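Side-chain contacts in putative sugar ABC transport system, substrate-binding protein (Bordetella parapertussis, PDB 5IX8), which probably binds a sugar in the periplasm and hands it to a membrane-embedded ABC transporter for uptake: residues A[61-66]-A[81-86]; A[99-104]-A[266-271]; A[125-130]-A[163-168]; A[156-161]-A[250-255]; A[262-267]-A[272-277]. All coordinates share one frame; numbering follows the deposited sequence.

Overall arrangement
The chain folds into two lobes, each built on a sheet with strand order 2-1-3-4-5-6, as in type I periplasmic binding proteins. Contacts 1, 2 and 5 belong to the first lobe, contact 3 to the second. Contact 4, centred about 6 Å from the chain's centre, reaches from the second lobe into a link between them, near the cleft where relatives bind sugar. Contacts 2 and 5 share I266 and R267, with centres about 9 Å apart. Contacts 3 and 4 share helix 154-168 and touch, their centres about 12 Å apart. Contact 1 lies about 20 Å from contact 4, centre to centre. Helix 254-270 is common to contacts 2, 4 and 5. The sulfate beside R156 probably comes from the crystallisation liquor.

Contact 1 (A[61-66]-A[81-86]); sequences QQQFAQ and SPAAYS
Q63 meets the loop after strand 77-80 with its carboxamide, which spans the backbone of S81 to A83 by two hydrogen bonds. In the first, NE2 donates to O of S81 over 3.0 Å along a nearly straight line (173°). The acceptor lies in the amide plane of Q63, whereas the donor sits above the plane of the S81 carbonyl. In the second, N of A83 gives its hydrogen to OE1 of Q63 at 2.9 Å, a more bent approach of 146°. With CG anti to its own carbonyl carbon and the chain extended beyond (chi2 -167°), Q63 reaches straight out from the helix to the loop.

Helix 60-73 is the connection of a beta-alpha-beta crossover between strands 47-53 and 77-80 of the first-lobe sheet, and the amide ties it to the loop that follows the second strand.

The van der Waals contacts are few: OE1 of Q63 rests 3.4 Å from CA of P82 and 3.7 Å from CB of A83. Neighbours help fix the rotation of the buried amide. NE2 also bonds to T21 OG1, while Y88 OH is shared between N of A83 and, weakly, OE1 of Q63.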
# COMPACT_ATOMS: atom_id res chain seq x y z
N GLN A 61 18.00 -4.30 7.63
CA GLN A 61 19.22 -3.63 8.11
C GLN A 61 19.49 -2.34 7.34
O GLN A 61 19.91 -1.34 7.93
CB GLN A 61 20.41 -4.59 8.01
CG GLN A 61 20.36 -5.73 9.05
CD GLN A 61 20.46 -5.20 10.49
OE1 GLN A 61 21.15 -4.21 10.75
NE2 GLN A 61 19.76 -5.85 11.41
N GLN A 62 19.23 -2.35 6.03
CA GLN A 62 19.37 -1.13 5.24
C GLN A 62 18.52 -0.01 5.80
O GLN A 62 18.97 1.14 5.90
CB GLN A 62 18.98 -1.41 3.78
CG GLN A 62 19.98 -2.28 3.01
CD GLN A 62 19.77 -3.81 3.19
OE1 GLN A 62 19.14 -4.28 4.14
NE2 GLN A 62 20.33 -4.57 2.26
N GLN A 63 17.28 -0.32 6.20
CA GLN A 63 16.41 0.71 6.74
C GLN A 63 16.82 1.13 8.13
O GLN A 63 16.69 2.30 8.48
CB GLN A 63 14.95 0.25 6.73
CG GLN A 63 14.32 0.44 5.41
CD GLN A 63 12.82 0.29 5.46
OE1 GLN A 63 12.29 -0.64 6.08
NE2 GLN A 63 12.14 1.18 4.80
N PHE A 64 17.28 0.19 8.97
CA PHE A 64 17.76 0.59 10.29
C PHE A 64 18.86 1.63 10.15
O PHE A 64 18.90 2.63 10.90
CB PHE A 64 18.32 -0.61 11.06
CG PHE A 64 17.31 -1.65 11.47
CD1 PHE A 64 15.95 -1.45 11.35
CD2 PHE A 64 17.77 -2.86 11.96
CE1 PHE A 64 15.05 -2.42 11.76
CE2 PHE A 64 16.89 -3.85 12.36
CZ PHE A 64 15.53 -3.64 12.27
N ALA A 65 19.78 1.41 9.22
CA ALA A 65 20.88 2.35 9.03
C ALA A 65 20.37 3.69 8.56
O ALA A 65 20.88 4.75 8.97
CB ALA A 65 21.91 1.77 8.06
N GLN A 66 19.35 3.67 7.69
CA GLN A 66 18.78 4.93 7.20
C GLN A 66 18.12 5.70 8.33
O GLN A 66 18.27 6.92 8.42
CB GLN A 66 17.79 4.65 6.07
CG GLN A 66 18.51 4.20 4.79
CD GLN A 66 17.62 3.45 3.85
OE1 GLN A 66 16.43 3.24 4.14
NE2 GLN A 66 18.18 3.02 2.71
N SER A 81 7.90 3.30 5.71
CA SER A 81 7.20 2.14 5.15
C SER A 81 8.16 0.97 5.25
O SER A 81 9.16 0.95 4.52
CB SER A 81 6.80 2.36 3.69
OG SER A 81 5.95 3.48 3.53
N PRO A 82 7.92 -0.01 6.11
CA PRO A 82 8.97 -0.97 6.46
C PRO A 82 9.09 -2.14 5.49
O PRO A 82 8.12 -2.59 4.88
CB PRO A 82 8.54 -1.46 7.85
CG PRO A 82 7.02 -1.46 7.74
CD PRO A 82 6.69 -0.22 6.91
N ALA A 83 10.31 -2.65 5.39
CA ALA A 83 10.59 -3.81 4.54
C ALA A 83 10.20 -5.14 5.19
O ALA A 83 10.32 -6.19 4.55
CB ALA A 83 12.07 -3.84 4.16
N ALA A 84 9.77 -5.11 6.44
CA ALA A 84 9.23 -6.27 7.12
C ALA A 84 8.34 -5.73 8.23
O ALA A 84 8.52 -4.61 8.69
CB ALA A 84 10.31 -7.15 7.73
N TYR A 85 7.39 -6.56 8.67
CA TYR A 85 6.46 -6.11 9.70
C TYR A 85 7.18 -5.92 11.03
O TYR A 85 7.00 -4.90 11.71
CB TYR A 85 5.31 -7.09 9.86
CG TYR A 85 4.24 -6.67 10.87
CD1 TYR A 85 3.55 -5.44 10.75
CD2 TYR A 85 3.85 -7.53 11.90
CE1 TYR A 85 2.52 -5.08 11.63
CE2 TYR A 85 2.83 -7.19 12.76
CZ TYR A 85 2.17 -5.96 12.64
OH TYR A 85 1.17 -5.66 13.53
N SER A 86 7.99 -6.90 11.42
CA SER A 86 8.58 -6.97 12.75
C SER A 86 10.05 -6.58 12.74
O SER A 86 10.75 -6.68 11.73
CB SER A 86 8.41 -8.37 13.36
OG SER A 86 7.03 -8.67 13.56

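Contact 2 (A[99-104]-A[266-271]); sequences GIKTIS and IREHEG
K101 reaches out from its strand to the carboxylate of E268, near the end of helix 254-270. CB of K101 points toward the helix, and CG is set beside the backbone N (chi1 -65°), from where the chain runs fully extended, with Y77 of the neighbouring strand against it. CD is the first atom to meet the glutamate, 3.5 Å from OE1 of E268. CE comes next, 3.6 Å from OE2 of E268, so the last two methylenes already pass close to the carboxylate, the two side chains crossing at a slant, before the ammonium group is reached.

The strand, 101-105, is a middle one in the parallel sheet of the first lobe, and helix 254-270 packs on that sheet, with I103 set against I261 and A265. The lysine and glutamate close the surface margin of this strand-to-helix packing.

NZ of K101 makes a salt bridge to OE2 of E268. The modelled separation, 2.4 Å, is very short, and the exact placement of the two ends is therefore doubtful. A water bridges the other oxygen: it donates to OE1 of E268 at 2.7 Å and accepts a weak bond from NZ of K101 at 3.1 Å. OE1 also bonds to Y77 OH. E268 turns its carboxylate toward the strand by a bend at chi2 (-81°).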
# COMPACT_ATOMS: atom_id res chain seq x y z
N GLY A 99 14.22 12.49 20.60
CA GLY A 99 13.25 13.49 20.21
C GLY A 99 12.71 13.38 18.80
O GLY A 99 12.05 14.33 18.33
N ILE A 100 12.94 12.27 18.11
CA ILE A 100 12.48 12.07 16.74
C ILE A 100 11.33 11.09 16.76
O ILE A 100 11.51 9.93 17.12
CB ILE A 100 13.60 11.56 15.83
CG1 ILE A 100 14.75 12.58 15.81
CG2 ILE A 100 13.06 11.31 14.41
CD1 ILE A 100 15.93 12.13 15.01
N LYS A 101 10.15 11.56 16.36
CA LYS A 101 8.96 10.73 16.28
C LYS A 101 8.92 10.05 14.91
O LYS A 101 9.45 10.57 13.93
CB LYS A 101 7.69 11.57 16.51
CG LYS A 101 7.66 12.11 17.90
CD LYS A 101 6.41 12.92 18.16
CE LYS A 101 6.42 13.45 19.60
NZ LYS A 101 5.04 13.83 20.00
N THR A 102 8.30 8.87 14.87
CA THR A 102 8.24 8.08 13.64
C THR A 102 6.79 7.98 13.20
O THR A 102 5.91 7.68 14.01
CB THR A 102 8.84 6.68 13.84
OG1 THR A 102 10.23 6.82 14.18
CG2 THR A 102 8.79 5.92 12.53
N ILE A 103 6.56 8.26 11.92
CA ILE A 103 5.24 8.20 11.31
C ILE A 103 5.20 6.98 10.41
O ILE A 103 6.07 6.81 9.54
CB ILE A 103 4.95 9.48 10.51
CG1 ILE A 103 5.01 10.71 11.45
CG2 ILE A 103 3.58 9.39 9.76
CD1 ILE A 103 5.07 12.08 10.70
N SER A 104 4.16 6.17 10.57
CA SER A 104 3.95 5.00 9.71
C SER A 104 3.24 5.44 8.43
O SER A 104 2.23 6.14 8.50
CB SER A 104 3.08 3.99 10.47
OG SER A 104 2.53 2.98 9.63
N ILE A 266 2.64 18.62 10.67
CA ILE A 266 2.71 20.03 11.07
C ILE A 266 1.88 20.25 12.32
O ILE A 266 2.31 20.95 13.26
CB ILE A 266 2.22 20.96 9.95
CG1 ILE A 266 3.14 20.90 8.74
CG2 ILE A 266 2.13 22.40 10.43
CD1 ILE A 266 2.52 21.49 7.47
N ARG A 267 0.69 19.66 12.35
CA ARG A 267 -0.19 19.82 13.51
C ARG A 267 0.43 19.19 14.74
O ARG A 267 0.42 19.79 15.82
CB ARG A 267 -1.56 19.21 13.18
CG ARG A 267 -2.31 20.13 12.21
CD ARG A 267 -3.51 19.40 11.65
NE ARG A 267 -4.38 20.34 10.94
CZ ARG A 267 -4.20 20.71 9.68
NH1 ARG A 267 -3.21 20.18 8.94
NH2 ARG A 267 -5.03 21.59 9.18
N GLU A 268 0.95 17.97 14.61
CA GLU A 268 1.57 17.32 15.77
C GLU A 268 2.72 18.17 16.29
O GLU A 268 2.83 18.42 17.50
CB GLU A 268 2.07 15.93 15.37
CG GLU A 268 2.08 14.90 16.52
CD GLU A 268 3.29 15.02 17.44
OE1 GLU A 268 4.35 15.54 17.01
OE2 GLU A 268 3.17 14.57 18.61
N HIS A 269 3.53 18.69 15.38
CA HIS A 269 4.73 19.44 15.75
C HIS A 269 4.39 20.73 16.47
O HIS A 269 5.12 21.14 17.39
CB HIS A 269 5.53 19.73 14.48
CG HIS A 269 6.93 20.17 14.74
ND1 HIS A 269 7.46 21.29 14.15
CD2 HIS A 269 7.92 19.63 15.49
CE1 HIS A 269 8.73 21.42 14.53
NE2 HIS A 269 9.02 20.44 15.36
N GLU A 270 3.32 21.40 16.06
CA GLU A 270 2.98 22.71 16.62
C GLU A 270 1.87 22.63 17.66
O GLU A 270 1.37 23.67 18.10
CB GLU A 270 2.61 23.67 15.49
CG GLU A 270 3.78 23.82 14.50
CD GLU A 270 3.65 24.96 13.50
OE1 GLU A 270 2.71 25.78 13.64
OE2 GLU A 270 4.53 25.05 12.59
N GLY A 271 1.49 21.42 18.08
CA GLY A 271 0.51 21.29 19.15
C GLY A 271 -0.89 21.71 18.74
O GLY A 271 -1.66 22.20 19.58
O HOH W 1 6.16 16.41 18.79

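Contact 3 (A[125-130]-A[163-168]); sequences IGKVLG and KEVASA
Two nearly parallel helices of the second lobe pack here, 122-135 against 154-168, with V165 pressed onto the backbone of K127 and G130. The short segments run 23° apart and their axes approach to 7.6 Å, a close fit permitted by glycine. G130 has no side chain, and V165 lies directly on its main chain: CG1 of V165 is 3.4 Å from the carbonyl carbon of G130. The other branch, CG2, sits 3.9 Å from CB of K127, meeting the root of the lysine side chain at about a right angle. This is how the methyls divide, since CG1 is anti to the backbone N (chi1 171°) while CG2 turns back beside it.

Each helix leads into a parallel strand of the second-lobe sheet, 142-145 and 172-173 respectively. Just beyond this packing the C134-C169 disulfide ties the end of helix 122-135 to the chain at the end of helix 154-168.

On the outer side the contact is polar. K127 and E164 both extend fully and converge at their ends in a salt bridge, NZ of K127 standing 3.0 Å from OE2 of E164 on the syn side of the carboxylate, 30° out of its plane. CE of K127 follows closely, 3.2 Å from the same OE2. Further along helix 154-168, S167 OG folds back to donate to O of K163 at 2.6 Å. S167 N uses that oxygen too, from the opposite face of the carbonyl plane.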
# COMPACT_ATOMS: atom_id res chain seq x y z
N ILE A 125 -9.44 -3.80 2.10
CA ILE A 125 -9.01 -3.95 0.72
C ILE A 125 -9.36 -5.35 0.21
O ILE A 125 -9.91 -5.52 -0.89
CB ILE A 125 -7.50 -3.67 0.60
CG1 ILE A 125 -7.24 -2.16 0.74
CG2 ILE A 125 -6.98 -4.19 -0.74
CD1 ILE A 125 -5.78 -1.80 0.67
N GLY A 126 -9.08 -6.37 1.02
CA GLY A 126 -9.43 -7.73 0.64
C GLY A 126 -10.92 -7.93 0.55
O GLY A 126 -11.42 -8.56 -0.38
N LYS A 127 -11.67 -7.40 1.52
CA LYS A 127 -13.13 -7.52 1.48
C LYS A 127 -13.73 -6.88 0.23
O LYS A 127 -14.65 -7.44 -0.36
CB LYS A 127 -13.72 -6.89 2.74
CG LYS A 127 -13.37 -7.69 4.01
CD LYS A 127 -14.28 -7.28 5.13
CE LYS A 127 -14.00 -8.01 6.40
NZ LYS A 127 -15.10 -7.66 7.39
N VAL A 128 -13.26 -5.70 -0.17
CA VAL A 128 -13.90 -5.07 -1.34
C VAL A 128 -13.55 -5.83 -2.63
O VAL A 128 -14.37 -5.90 -3.55
CB VAL A 128 -13.56 -3.56 -1.45
CG1 VAL A 128 -14.12 -2.81 -0.23
CG2 VAL A 128 -12.09 -3.33 -1.61
N LEU A 129 -12.37 -6.45 -2.70
CA LEU A 129 -12.09 -7.31 -3.84
C LEU A 129 -12.94 -8.57 -3.79
O LEU A 129 -13.37 -9.09 -4.83
CB LEU A 129 -10.60 -7.66 -3.87
CG LEU A 129 -9.69 -6.48 -4.23
CD1 LEU A 129 -8.21 -6.85 -4.08
CD2 LEU A 129 -9.97 -5.89 -5.63
N GLY A 130 -13.18 -9.09 -2.59
CA GLY A 130 -14.12 -10.19 -2.45
C GLY A 130 -15.50 -9.85 -2.97
O GLY A 130 -16.15 -10.68 -3.64
N LYS A 163 -10.83 -13.77 1.63
CA LYS A 163 -11.35 -15.12 1.87
C LYS A 163 -12.70 -15.08 2.58
O LYS A 163 -13.59 -15.89 2.28
CB LYS A 163 -10.36 -15.93 2.67
CG LYS A 163 -10.86 -17.36 2.94
CD LYS A 163 -9.74 -18.28 3.43
CE LYS A 163 -9.03 -17.68 4.62
NZ LYS A 163 -8.02 -18.64 5.22
N GLU A 164 -12.84 -14.20 3.57
CA GLU A 164 -14.11 -14.10 4.30
C GLU A 164 -15.26 -13.81 3.35
O GLU A 164 -16.26 -14.52 3.33
CB GLU A 164 -14.00 -12.99 5.36
CG GLU A 164 -15.31 -12.74 6.12
CD GLU A 164 -15.18 -11.56 7.10
OE1 GLU A 164 -14.35 -11.65 8.02
OE2 GLU A 164 -15.91 -10.56 6.96
N VAL A 165 -15.08 -12.81 2.48
CA VAL A 165 -16.18 -12.41 1.62
C VAL A 165 -16.37 -13.40 0.49
O VAL A 165 -17.51 -13.77 0.16
CB VAL A 165 -15.93 -10.98 1.11
CG1 VAL A 165 -16.94 -10.60 0.05
CG2 VAL A 165 -16.00 -9.99 2.29
N ALA A 166 -15.26 -13.89 -0.09
CA ALA A 166 -15.37 -14.85 -1.20
C ALA A 166 -15.97 -16.17 -0.74
O ALA A 166 -16.84 -16.73 -1.42
CB ALA A 166 -13.99 -15.08 -1.82
N SER A 167 -15.54 -16.69 0.41
CA SER A 167 -16.14 -17.92 0.93
C SER A 167 -17.63 -17.76 1.18
O SER A 167 -18.41 -18.70 0.99
CB SER A 167 -15.44 -18.32 2.23
OG SER A 167 -14.04 -18.45 2.01
N ALA A 168 -18.05 -16.58 1.63
CA ALA A 168 -19.44 -16.40 1.99
C ALA A 168 -20.36 -16.46 0.77
O ALA A 168 -21.54 -16.78 0.93
CB ALA A 168 -19.63 -15.08 2.74

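Contact 4 (A[156-161]-A[250-255]); sequences RLRYEG and ASEPGV. With SO4 (sulfate ion), chain C.
R158 grips E252 end-on with two nitrogens, one to each carboxylate oxygen. NH2 of R158 donates to OE1 of E252 at 2.9 Å with an N-H...O angle of 154°, and NH1 of R158 reaches OE2 of E252 at 3.0 Å. The flat groups do not lie in one plane: they are turned 72° apart, and both nitrogens come in from above the carboxylate plane. R158 gets there by a straight chain, extended from CG to NE (chi2 180°), and E252 comes to meet it from the opposite direction.

Further partners hold both ends of this buried pair. NH2 of R158 has a second salt bridge, to D122 OD1, and NH1 also bonds to the carbonyl oxygen of P207. OE2 of E252 takes a hydrogen bond from S231 OG as well. The guanidinium, shared by the carboxylates of E252 and D122, probably favours their ionised form and balances their charge in this buried place.

R156, at the start of the same helix, faces elsewhere. Its NE donates to OE2 of E160 at 2.9 Å, and its NH1 to O1 of the sulfate at 2.8 Å. The ion, probably from the crystallisation liquor, also takes bonds from the backbone N of G151 and of E153, while E153 OE1 forms a salt bridge to NH1.

E252 lies in the link from strand 246-250 of the second lobe to helix 254-270 of the first, followed by P253 at the N-cap. R158 reaches it from helix 154-168 past I125 of helix 122-135 and S231 of strand 227-231, and F29 of helix 28-43 touches the glutamate.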
# COMPACT_ATOMS: atom_id res chain seq x y z
N ARG A 156 -1.30 -10.80 4.49
CA ARG A 156 -2.18 -11.73 5.18
C ARG A 156 -3.54 -11.09 5.47
O ARG A 156 -4.59 -11.74 5.33
CB ARG A 156 -1.52 -12.23 6.47
CG ARG A 156 -2.30 -13.40 7.08
CD ARG A 156 -1.87 -13.76 8.49
NE ARG A 156 -2.42 -12.82 9.45
CZ ARG A 156 -1.73 -11.85 10.04
NH1 ARG A 156 -0.40 -11.76 9.89
NH2 ARG A 156 -2.34 -11.00 10.86
N LEU A 157 -3.54 -9.81 5.89
CA LEU A 157 -4.80 -9.13 6.15
C LEU A 157 -5.66 -9.06 4.89
O LEU A 157 -6.87 -9.32 4.93
CB LEU A 157 -4.56 -7.72 6.71
CG LEU A 157 -3.82 -7.67 8.06
CD1 LEU A 157 -3.52 -6.23 8.43
CD2 LEU A 157 -4.61 -8.32 9.19
N ARG A 158 -5.04 -8.72 3.76
CA ARG A 158 -5.79 -8.68 2.50
C ARG A 158 -6.35 -10.05 2.15
O ARG A 158 -7.51 -10.16 1.72
CB ARG A 158 -4.91 -8.19 1.37
CG ARG A 158 -4.51 -6.73 1.60
CD ARG A 158 -3.61 -6.17 0.49
NE ARG A 158 -3.21 -4.83 0.87
CZ ARG A 158 -2.67 -3.92 0.07
NH1 ARG A 158 -2.48 -4.18 -1.23
NH2 ARG A 158 -2.33 -2.74 0.58
N TYR A 159 -5.54 -11.09 2.31
CA TYR A 159 -6.01 -12.45 2.07
C TYR A 159 -7.18 -12.80 2.99
O TYR A 159 -8.19 -13.35 2.54
CB TYR A 159 -4.86 -13.43 2.27
CG TYR A 159 -5.29 -14.86 2.34
CD1 TYR A 159 -5.91 -15.48 1.27
CD2 TYR A 159 -5.06 -15.60 3.51
CE1 TYR A 159 -6.29 -16.81 1.36
CE2 TYR A 159 -5.42 -16.94 3.59
CZ TYR A 159 -6.04 -17.54 2.50
OH TYR A 159 -6.42 -18.86 2.60
N GLU A 160 -7.07 -12.47 4.27
CA GLU A 160 -8.15 -12.78 5.21
C GLU A 160 -9.46 -12.09 4.82
O GLU A 160 -10.53 -12.70 4.87
CB GLU A 160 -7.73 -12.39 6.64
CG GLU A 160 -6.72 -13.39 7.22
CD GLU A 160 -6.02 -12.87 8.47
OE1 GLU A 160 -6.34 -11.75 8.92
OE2 GLU A 160 -5.13 -13.58 8.98
N GLY A 161 -9.40 -10.80 4.46
CA GLY A 161 -10.62 -10.10 4.08
C GLY A 161 -11.22 -10.66 2.81
O GLY A 161 -12.45 -10.85 2.73
N ALA A 250 -8.17 -2.58 -6.57
CA ALA A 250 -8.39 -1.66 -5.46
C ALA A 250 -7.49 -0.44 -5.63
O ALA A 250 -6.31 -0.57 -5.96
CB ALA A 250 -8.12 -2.38 -4.14
N SER A 251 -8.06 0.76 -5.47
CA SER A 251 -7.25 1.99 -5.51
C SER A 251 -6.43 2.10 -4.23
O SER A 251 -6.96 1.93 -3.14
CB SER A 251 -8.17 3.22 -5.66
OG SER A 251 -7.50 4.46 -5.42
N GLU A 252 -5.12 2.34 -4.35
CA GLU A 252 -4.29 2.66 -3.20
C GLU A 252 -3.74 4.06 -3.38
O GLU A 252 -2.78 4.27 -4.15
CB GLU A 252 -3.17 1.64 -3.04
CG GLU A 252 -3.75 0.28 -2.65
CD GLU A 252 -2.68 -0.74 -2.26
OE1 GLU A 252 -1.97 -0.52 -1.26
OE2 GLU A 252 -2.54 -1.76 -2.97
N PRO A 253 -4.34 5.05 -2.78
CA PRO A 253 -4.02 6.46 -3.09
C PRO A 253 -2.79 6.96 -2.33
O PRO A 253 -2.87 7.71 -1.37
CB PRO A 253 -5.30 7.19 -2.67
CG PRO A 253 -5.81 6.39 -1.56
CD PRO A 253 -5.53 4.94 -1.91
N GLY A 254 -1.61 6.54 -2.80
CA GLY A 254 -0.37 6.87 -2.10
C GLY A 254 -0.16 8.37 -2.03
O GLY A 254 0.40 8.88 -1.06
N VAL A 255 -0.53 9.09 -3.10
CA VAL A 255 -0.25 10.52 -3.16
C VAL A 255 -0.99 11.23 -2.04
O VAL A 255 -0.39 12.02 -1.30
CB VAL A 255 -0.64 11.11 -4.53
CG1 VAL A 255 -0.55 12.64 -4.50
CG2 VAL A 255 0.25 10.55 -5.63
S SO4 C . 2.44 -13.05 7.87
O1 SO4 C . 1.55 -13.51 8.92
O2 SO4 C . 2.85 -11.66 8.04
O3 SO4 C . 1.83 -13.20 6.54
O4 SO4 C . 3.63 -13.92 7.88

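Contact 5 (A[262-267]-A[272-277]); sequences VQYAIR and LPMPPL
L272 N bonds back to O of R267 at 2.9 Å just after helix 254-270 ends in a Schellman motif at G271, and the proline-rich loop 272-277 then doubles back along the side of the helix. Its main bump is the ring of P275, which fills the hollow between Y264 and R267. CG of P275 stands over one face of the Y264 ring, 3.6 Å from the ring centroid and 15° off the normal, a CH-pi contact. The same CG is 3.7 Å from CD of R267, so the pyrrolidine is held between the tyrosine and the aliphatic part of the arginine.

A second projection is the selenomethionine M274. Bent at both chi2 and chi3, it curls back onto the helix, with SE 4.0 Å from CB of R267 and CE lying against the backbone O and ring atom CD2 of Y264. L277 closes the edge of the tyrosine, its CD2 lying 3.7 Å from CE2 of Y264. At the far end of that ring, Y264 OH donates to O of P276 at 2.7 Å, in the carbonyl plane and on a lone pair.

The R267 guanidinium is fixed from several sides: NH1 bonds to both O and OE1 of Q263, NH2 to O of E8. A water completes the clasp, accepting from NE of R267 at 3.0 Å and donating to O of P273 at 2.7 Å.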
# COMPACT_ATOMS: atom_id res chain seq x y z
N VAL A 262 2.22 15.00 5.75
CA VAL A 262 2.76 16.34 5.98
C VAL A 262 1.79 17.18 6.82
O VAL A 262 2.19 17.87 7.78
CB VAL A 262 3.08 17.01 4.64
CG1 VAL A 262 3.44 18.49 4.84
CG2 VAL A 262 4.22 16.26 3.96
N GLN A 263 0.50 17.15 6.45
CA GLN A 263 -0.46 18.00 7.17
C GLN A 263 -0.64 17.55 8.62
O GLN A 263 -0.84 18.39 9.52
CB GLN A 263 -1.81 18.01 6.43
CG GLN A 263 -1.71 18.79 5.10
CD GLN A 263 -1.46 20.27 5.35
OE1 GLN A 263 -1.84 20.79 6.38
NE2 GLN A 263 -0.80 20.94 4.41
N TYR A 264 -0.58 16.23 8.86
CA TYR A 264 -0.67 15.72 10.23
C TYR A 264 0.58 16.07 11.02
O TYR A 264 0.50 16.43 12.21
CB TYR A 264 -0.88 14.19 10.23
CG TYR A 264 -2.31 13.70 10.02
CD1 TYR A 264 -3.05 14.07 8.88
CD2 TYR A 264 -2.91 12.86 10.96
CE1 TYR A 264 -4.34 13.64 8.71
CE2 TYR A 264 -4.22 12.39 10.80
CZ TYR A 264 -4.93 12.78 9.68
OH TYR A 264 -6.22 12.33 9.52
N ALA A 265 1.76 15.93 10.37
CA ALA A 265 3.02 16.21 11.07
C ALA A 265 3.09 17.68 11.52
O ALA A 265 3.58 17.97 12.63
CB ALA A 265 4.22 15.87 10.18
N ILE A 266 2.64 18.62 10.67
CA ILE A 266 2.71 20.03 11.07
C ILE A 266 1.88 20.25 12.32
O ILE A 266 2.31 20.95 13.26
CB ILE A 266 2.22 20.96 9.95
CG1 ILE A 266 3.14 20.90 8.74
CG2 ILE A 266 2.13 22.40 10.43
CD1 ILE A 266 2.52 21.49 7.47
N ARG A 267 0.69 19.66 12.35
CA ARG A 267 -0.19 19.82 13.51
C ARG A 267 0.43 19.19 14.74
O ARG A 267 0.42 19.79 15.82
CB ARG A 267 -1.56 19.21 13.18
CG ARG A 267 -2.31 20.13 12.21
CD ARG A 267 -3.51 19.40 11.65
NE ARG A 267 -4.38 20.34 10.94
CZ ARG A 267 -4.20 20.71 9.68
NH1 ARG A 267 -3.21 20.18 8.94
NH2 ARG A 267 -5.03 21.59 9.18
N LEU A 272 -1.23 21.52 17.50
CA LEU A 272 -2.56 21.87 16.99
C LEU A 272 -3.46 20.65 17.04
O LEU A 272 -2.98 19.51 17.09
CB LEU A 272 -2.44 22.38 15.56
CG LEU A 272 -1.41 23.52 15.35
CD1 LEU A 272 -1.29 23.87 13.86
CD2 LEU A 272 -1.75 24.73 16.19
N PRO A 273 -4.78 20.85 17.02
CA PRO A 273 -5.71 19.71 16.99
C PRO A 273 -5.44 18.79 15.81
O PRO A 273 -5.31 19.24 14.67
CB PRO A 273 -7.09 20.37 16.86
CG PRO A 273 -6.90 21.77 17.37
CD PRO A 273 -5.49 22.15 16.96
N MSE A 274 -5.36 17.49 16.09
CA MSE A 274 -5.08 16.53 15.02
C MSE A 274 -6.30 16.29 14.18
O MSE A 274 -7.42 16.33 14.69
CB MSE A 274 -4.60 15.20 15.60
CG MSE A 274 -3.34 15.36 16.37
SE MSE A 274 -1.84 15.84 15.28
CE MSE A 274 -1.56 14.18 14.33
N PRO A 275 -6.09 15.98 12.91
CA PRO A 275 -7.19 15.50 12.08
C PRO A 275 -7.55 14.08 12.49
O PRO A 275 -6.97 13.55 13.46
CB PRO A 275 -6.61 15.60 10.65
CG PRO A 275 -5.25 16.29 10.78
CD PRO A 275 -4.81 15.95 12.18
N PRO A 276 -8.49 13.43 11.80
CA PRO A 276 -9.03 12.16 12.33
C PRO A 276 -7.98 11.07 12.49
O PRO A 276 -7.13 10.85 11.62
CB PRO A 276 -10.09 11.77 11.29
CG PRO A 276 -10.44 13.06 10.60
CD PRO A 276 -9.18 13.84 10.56
N LEU A 277 -8.05 10.37 13.62
CA LEU A 277 -7.21 9.21 13.85
C LEU A 277 -8.05 8.09 14.45
O LEU A 277 -8.70 8.29 15.48
CB LEU A 277 -6.02 9.52 14.77
CG LEU A 277 -4.93 10.46 14.21
CD1 LEU A 277 -4.14 11.06 15.35
CD2 LEU A 277 -4.03 9.65 13.23
O HOH W 2 -6.25 21.17 13.11